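SIR4-interacting protein SIF2 (Saccharomyces cerevisiae, PDB 1R5M) antagonizes telomeric silencing in yeast, may recruit SIR4 to non-telomeric sites, and is a WD-repeat component of the Set3 corepressor complex. Local coordinates at residues Val293-Ser307 against Ile333-Val347. Residues are numbered along the deposited sequence; the frame is centred on the assembly and turned at random.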
loop_
_atom_site.group_PDB
_atom_site.type_symbol
_atom_site.label_atom_id
_atom_site.label_comp_id
_atom_site.label_asym_id
_atom_site.label_seq_id
_atom_site.Cartn_x
_atom_site.Cartn_y
_atom_site.Cartn_z
ATOM N N VAL A 293 7.778 -1.669 7.751
ATOM C CA VAL A 293 6.610 -0.869 7.405
ATOM C C VAL A 293 6.039 -1.130 6.018
ATOM O O VAL A 293 4.835 -0.986 5.807
ATOM C CB VAL A 293 6.914 0.641 7.556
ATOM C CG1 VAL A 293 7.318 0.939 8.994
ATOM C CG2 VAL A 293 8.018 1.058 6.600
ATOM N N SER A 294 6.893 -1.521 5.076
ATOM C CA SER A 294 6.443 -1.800 3.715
ATOM C C SER A 294 7.355 -2.834 3.069
ATOM O O SER A 294 8.526 -2.945 3.426
ATOM C CB SER A 294 6.476 -0.530 2.852
ATOM O OG SER A 294 5.788 0.551 3.459
ATOM N N ALA A 295 6.809 -3.588 2.119
ATOM C CA ALA A 295 7.576 -4.588 1.384
ATOM C C ALA A 295 6.884 -4.853 0.056
ATOM O O ALA A 295 5.654 -4.816 -0.033
ATOM C CB ALA A 295 7.690 -5.880 2.188
ATOM N N SER A 296 7.679 -5.118 -0.974
ATOM C CA SER A 296 7.153 -5.368 -2.310
ATOM C C SER A 296 7.976 -6.389 -3.066
ATOM O O SER A 296 9.147 -6.626 -2.762
ATOM C CB SER A 296 7.174 -4.083 -3.153
ATOM O OG SER A 296 6.364 -3.060 -2.614
ATOM N N TRP A 297 7.351 -6.981 -4.073
ATOM C CA TRP A 297 8.042 -7.908 -4.940
ATOM C C TRP A 297 8.826 -7.054 -5.922
ATOM O O TRP A 297 8.381 -5.972 -6.313
ATOM C CB TRP A 297 7.050 -8.766 -5.733
ATOM C CG TRP A 297 6.509 -9.902 -4.964
ATOM C CD1 TRP A 297 5.315 -9.959 -4.306
ATOM C CD2 TRP A 297 7.165 -11.145 -4.724
ATOM N NE1 TRP A 297 5.188 -11.168 -3.666
ATOM C CE2 TRP A 297 6.312 -11.917 -3.905
ATOM C CE3 TRP A 297 8.395 -11.686 -5.120
ATOM C CZ2 TRP A 297 6.650 -13.202 -3.471
ATOM C CZ3 TRP A 297 8.734 -12.966 -4.690
ATOM C CH2 TRP A 297 7.861 -13.709 -3.872
ATOM N N VAL A 298 10.004 -7.533 -6.295
ATOM C CA VAL A 298 10.837 -6.859 -7.281
ATOM C C VAL A 298 11.027 -7.972 -8.299
ATOM O O VAL A 298 11.934 -8.798 -8.186
ATOM C CB VAL A 298 12.194 -6.428 -6.697
ATOM C CG1 VAL A 298 13.046 -5.794 -7.786
ATOM C CG2 VAL A 298 11.975 -5.436 -5.556
ATOM N N GLY A 299 10.144 -8.007 -9.288
ATOM C CA GLY A 299 10.217 -9.076 -10.263
ATOM C C GLY A 299 9.722 -10.337 -9.577
ATOM O O GLY A 299 8.900 -10.272 -8.655
ATOM N N ASP A 300 10.240 -11.485 -9.995
ATOM C CA ASP A 300 9.820 -12.760 -9.431
ATOM C C ASP A 300 10.858 -13.431 -8.537
ATOM O O ASP A 300 10.544 -14.410 -7.865
ATOM C CB ASP A 300 9.466 -13.727 -10.563
ATOM C CG ASP A 300 8.332 -13.224 -11.430
ATOM O OD1 ASP A 300 8.254 -13.649 -12.604
ATOM O OD2 ASP A 300 7.513 -12.414 -10.943
ATOM N N ASP A 301 12.081 -12.912 -8.523
ATOM C CA ASP A 301 13.148 -13.530 -7.740
ATOM C C ASP A 301 13.682 -12.692 -6.588
ATOM O O ASP A 301 14.622 -13.105 -5.912
ATOM C CB ASP A 301 14.328 -13.890 -8.647
ATOM C CG ASP A 301 13.897 -14.555 -9.937
ATOM O OD1 ASP A 301 13.147 -15.551 -9.877
ATOM O OD2 ASP A 301 14.319 -14.079 -11.014
ATOM N N LYS A 302 13.097 -11.522 -6.362
ATOM C CA LYS A 302 13.561 -10.653 -5.288
ATOM C C LYS A 302 12.404 -9.939 -4.605
ATOM O O LYS A 302 11.321 -9.812 -5.171
ATOM C CB LYS A 302 14.514 -9.583 -5.843
ATOM C CG LYS A 302 15.703 -10.111 -6.634
ATOM C CD LYS A 302 16.547 -8.957 -7.168
ATOM C CE LYS A 302 17.644 -9.452 -8.099
ATOM N NZ LYS A 302 17.086 -10.074 -9.337
ATOM N N VAL A 303 12.647 -9.490 -3.378
ATOM C CA VAL A 303 11.669 -8.715 -2.625
ATOM C C VAL A 303 12.453 -7.592 -1.962
ATOM O O VAL A 303 13.657 -7.717 -1.730
ATOM C CB VAL A 303 10.922 -9.543 -1.545
ATOM C CG1 VAL A 303 10.018 -10.567 -2.217
ATOM C CG2 VAL A 303 11.903 -10.228 -0.612
ATOM N N ILE A 304 11.778 -6.483 -1.696
ATOM C CA ILE A 304 12.427 -5.340 -1.076
ATOM C C ILE A 304 11.575 -4.885 0.095
ATOM O O ILE A 304 10.345 -4.964 0.053
ATOM C CB ILE A 304 12.627 -4.199 -2.114
ATOM C CG1 ILE A 304 13.486 -3.084 -1.516
ATOM C CG2 ILE A 304 11.279 -3.662 -2.583
ATOM C CD1 ILE A 304 13.990 -2.093 -2.556
ATOM N N SER A 305 12.235 -4.433 1.153
ATOM C CA SER A 305 11.531 -3.990 2.343
ATOM C C SER A 305 12.177 -2.759 2.954
ATOM O O SER A 305 13.345 -2.470 2.700
ATOM C CB SER A 305 11.523 -5.113 3.386
ATOM O OG SER A 305 12.848 -5.537 3.684
ATOM N N CYS A 306 11.401 -2.018 3.735
ATOM C CA CYS A 306 11.938 -0.862 4.442
ATOM C C CYS A 306 11.379 -0.927 5.854
ATOM O O CYS A 306 10.317 -1.516 6.100
ATOM C CB CYS A 306 11.622 0.461 3.733
ATOM S SG CYS A 306 9.912 0.807 3.393
ATOM N N SER A 307 12.092 -0.319 6.790
ATOM C CA SER A 307 11.719 -0.441 8.184
ATOM C C SER A 307 11.907 0.797 9.040
ATOM O O SER A 307 12.496 1.792 8.616
ATOM C CB SER A 307 12.535 -1.607 8.763
ATOM O OG SER A 307 12.616 -1.597 10.174
ATOM N N ILE A 333 11.856 4.967 8.525
ATOM C CA ILE A 333 11.149 5.087 7.262
ATOM C C ILE A 333 9.693 4.782 7.595
ATOM O O ILE A 333 9.403 3.797 8.282
ATOM C CB ILE A 333 11.671 4.078 6.222
ATOM C CG1 ILE A 333 13.073 4.503 5.771
ATOM C CG2 ILE A 333 10.707 3.993 5.040
ATOM C CD1 ILE A 333 13.755 3.532 4.826
ATOM N N PHE A 334 8.787 5.636 7.128
ATOM C CA PHE A 334 7.362 5.465 7.397
ATOM C C PHE A 334 6.605 4.731 6.301
ATOM O O PHE A 334 5.543 4.159 6.551
ATOM C CB PHE A 334 6.703 6.828 7.627
ATOM C CG PHE A 334 7.005 7.437 8.969
ATOM C CD1 PHE A 334 6.453 8.663 9.321
ATOM C CD2 PHE A 334 7.831 6.787 9.885
ATOM C CE1 PHE A 334 6.716 9.235 10.562
ATOM C CE2 PHE A 334 8.100 7.354 11.134
ATOM C CZ PHE A 334 7.539 8.581 11.469
ATOM N N ALA A 335 7.136 4.752 5.084
ATOM C CA ALA A 335 6.474 4.077 3.973
ATOM C C ALA A 335 7.408 3.905 2.788
ATOM O O ALA A 335 8.309 4.711 2.579
ATOM C CB ALA A 335 5.238 4.862 3.550
ATOM N N GLY A 336 7.180 2.837 2.029
ATOM C CA GLY A 336 7.979 2.547 0.851
ATOM C C GLY A 336 7.057 2.054 -0.249
ATOM O O GLY A 336 6.101 1.323 0.027
ATOM N N ARG A 337 7.331 2.449 -1.489
ATOM C CA ARG A 337 6.501 2.052 -2.628
ATOM C C ARG A 337 7.353 1.711 -3.839
ATOM O O ARG A 337 8.267 2.456 -4.193
ATOM C CB ARG A 337 5.564 3.191 -3.029
ATOM C CG ARG A 337 4.714 3.745 -1.908
ATOM C CD ARG A 337 3.488 2.896 -1.633
ATOM N NE ARG A 337 2.689 3.485 -0.561
ATOM C CZ ARG A 337 2.732 3.098 0.711
ATOM N NH1 ARG A 337 3.529 2.103 1.082
ATOM N NH2 ARG A 337 1.989 3.721 1.617
ATOM N N ILE A 338 7.044 0.592 -4.483
ATOM C CA ILE A 338 7.784 0.187 -5.672
ATOM C C ILE A 338 7.076 0.756 -6.899
ATOM O O ILE A 338 5.844 0.849 -6.934
ATOM C CB ILE A 338 7.860 -1.359 -5.787
ATOM C CG1 ILE A 338 8.843 -1.765 -6.886
ATOM C CG2 ILE A 338 6.480 -1.936 -6.093
ATOM C CD1 ILE A 338 10.287 -1.596 -6.506
ATOM N N SER A 339 7.855 1.158 -7.898
ATOM C CA SER A 339 7.283 1.700 -9.120
ATOM C C SER A 339 6.635 0.581 -9.928
ATOM O O SER A 339 6.893 -0.600 -9.701
ATOM C CB SER A 339 8.367 2.375 -9.965
ATOM O OG SER A 339 9.378 1.449 -10.325
ATOM N N GLN A 340 5.791 0.973 -10.872
ATOM C CA GLN A 340 5.094 0.036 -11.740
ATOM C C GLN A 340 6.055 -0.901 -12.468
ATOM O O GLN A 340 5.793 -2.099 -12.589
ATOM C CB GLN A 340 4.285 0.814 -12.775
ATOM C CG GLN A 340 3.645 -0.048 -13.841
ATOM C CD GLN A 340 2.279 -0.541 -13.436
ATOM O OE1 GLN A 340 2.117 -1.185 -12.399
ATOM N NE2 GLN A 340 1.280 -0.238 -14.258
ATOM N N ASP A 341 7.164 -0.354 -12.956
ATOM C CA ASP A 341 8.132 -1.155 -13.694
ATOM C C ASP A 341 9.096 -1.937 -12.808
ATOM O O ASP A 341 9.955 -2.666 -13.310
ATOM C CB ASP A 341 8.906 -0.280 -14.696
ATOM C CG ASP A 341 9.849 0.711 -14.027
ATOM O OD1 ASP A 341 9.957 0.715 -12.783
ATOM O OD2 ASP A 341 10.496 1.490 -14.764
ATOM N N GLY A 342 8.942 -1.784 -11.495
ATOM C CA GLY A 342 9.785 -2.488 -10.541
ATOM C C GLY A 342 11.251 -2.097 -10.537
ATOM O O GLY A 342 12.080 -2.806 -9.969
ATOM N N GLN A 343 11.573 -0.962 -11.149
ATOM C CA GLN A 343 12.957 -0.503 -11.232
ATOM C C GLN A 343 13.322 0.594 -10.238
ATOM O O GLN A 343 14.493 0.949 -10.104
ATOM C CB GLN A 343 13.246 -0.010 -12.653
ATOM C CG GLN A 343 13.071 -1.081 -13.722
ATOM C CD GLN A 343 14.229 -2.059 -13.759
ATOM O OE1 GLN A 343 14.669 -2.558 -12.725
ATOM N NE2 GLN A 343 14.725 -2.339 -14.958
ATOM N N LYS A 344 12.325 1.134 -9.546
ATOM C CA LYS A 344 12.566 2.204 -8.582
ATOM C C LYS A 344 11.776 1.975 -7.303
ATOM O O LYS A 344 10.650 1.484 -7.344
ATOM C CB LYS A 344 12.158 3.551 -9.189
ATOM C CG LYS A 344 12.886 3.919 -10.483
ATOM C CD LYS A 344 14.322 4.336 -10.214
ATOM C CE LYS A 344 15.038 4.733 -11.501
ATOM N NZ LYS A 344 15.206 3.571 -12.423
ATOM N N TYR A 345 12.370 2.329 -6.171
ATOM C CA TYR A 345 11.707 2.168 -4.880
ATOM C C TYR A 345 11.784 3.499 -4.145
ATOM O O TYR A 345 12.875 4.005 -3.882
ATOM C CB TYR A 345 12.391 1.072 -4.055
ATOM C CG TYR A 345 11.563 0.591 -2.881
ATOM C CD1 TYR A 345 10.354 -0.074 -3.087
ATOM C CD2 TYR A 345 11.984 0.798 -1.570
ATOM C CE1 TYR A 345 9.583 -0.525 -2.012
ATOM C CE2 TYR A 345 11.219 0.353 -0.485
ATOM C CZ TYR A 345 10.021 -0.308 -0.716
ATOM O OH TYR A 345 9.266 -0.761 0.343
ATOM N N ALA A 346 10.626 4.064 -3.823
ATOM C CA ALA A 346 10.561 5.349 -3.136
ATOM C C ALA A 346 10.192 5.167 -1.674
ATOM O O ALA A 346 9.254 4.439 -1.350
ATOM C CB ALA A 346 9.540 6.250 -3.819
ATOM N N VAL A 347 10.931 5.833 -0.791
ATOM C CA VAL A 347 10.669 5.742 0.639
ATOM C C VAL A 347 10.546 7.118 1.274
ATOM O O VAL A 347 11.190 8.073 0.840
ATOM C CB VAL A 347 11.782 4.965 1.371
ATOM C CG1 VAL A 347 11.820 3.524 0.883
ATOM C CG2 VAL A 347 13.125 5.642 1.151
HETATM O O HOH W 1 3.654 2.149 5.732
HETATM O O HOH W 2 3.086 0.234 3.300
HETATM O O HOH W 3 6.846 -1.587 -0.453
#
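The Tyr345 ring carries Ile304 on one face: CG2 lies 3.9 Å from the ring centroid, 24° off the normal, a CH-pi contact, while Ile304 CD1 covers the ring near CG. At the ring edge lie Ile338 CB and water 3, both in plane, and Cys306 SG, a sulfur-aromatic contact 5.3 Å from the centroid. CG anti to the backbone N (chi1 -165°) carries the ring over to Ile304 and its OH to water 3. Cys306 SG also touches Ile333 CG2 at 3.7 Å and packs on Gly336 CA (3.6 Å), where the glycine lets the sulfur come close to the backbone. Water 3 joins Tyr345 OH, Ser296 OG and Gly336 O. Gly336 N donates to Ser294 OG (3.0 Å, 147° at the hydrogen), and water 2 links that hydroxyl to Arg337 NH1, whose NH2 pairs with Asp399 in a salt bridge. Ile333 N donates to Ser307 O at 3.2 Å. Val293 and Ser294 form a classic beta bulge opposite Cys306. Adjacent beta-propeller blades, WD repeats 6 and 7, thus meet through apolar groups and sulfur; water 3 serves Tyr345 OH, water 3 and Arg337 NH1 together serve Gly336 O, and Ile333 O is buried without a partner.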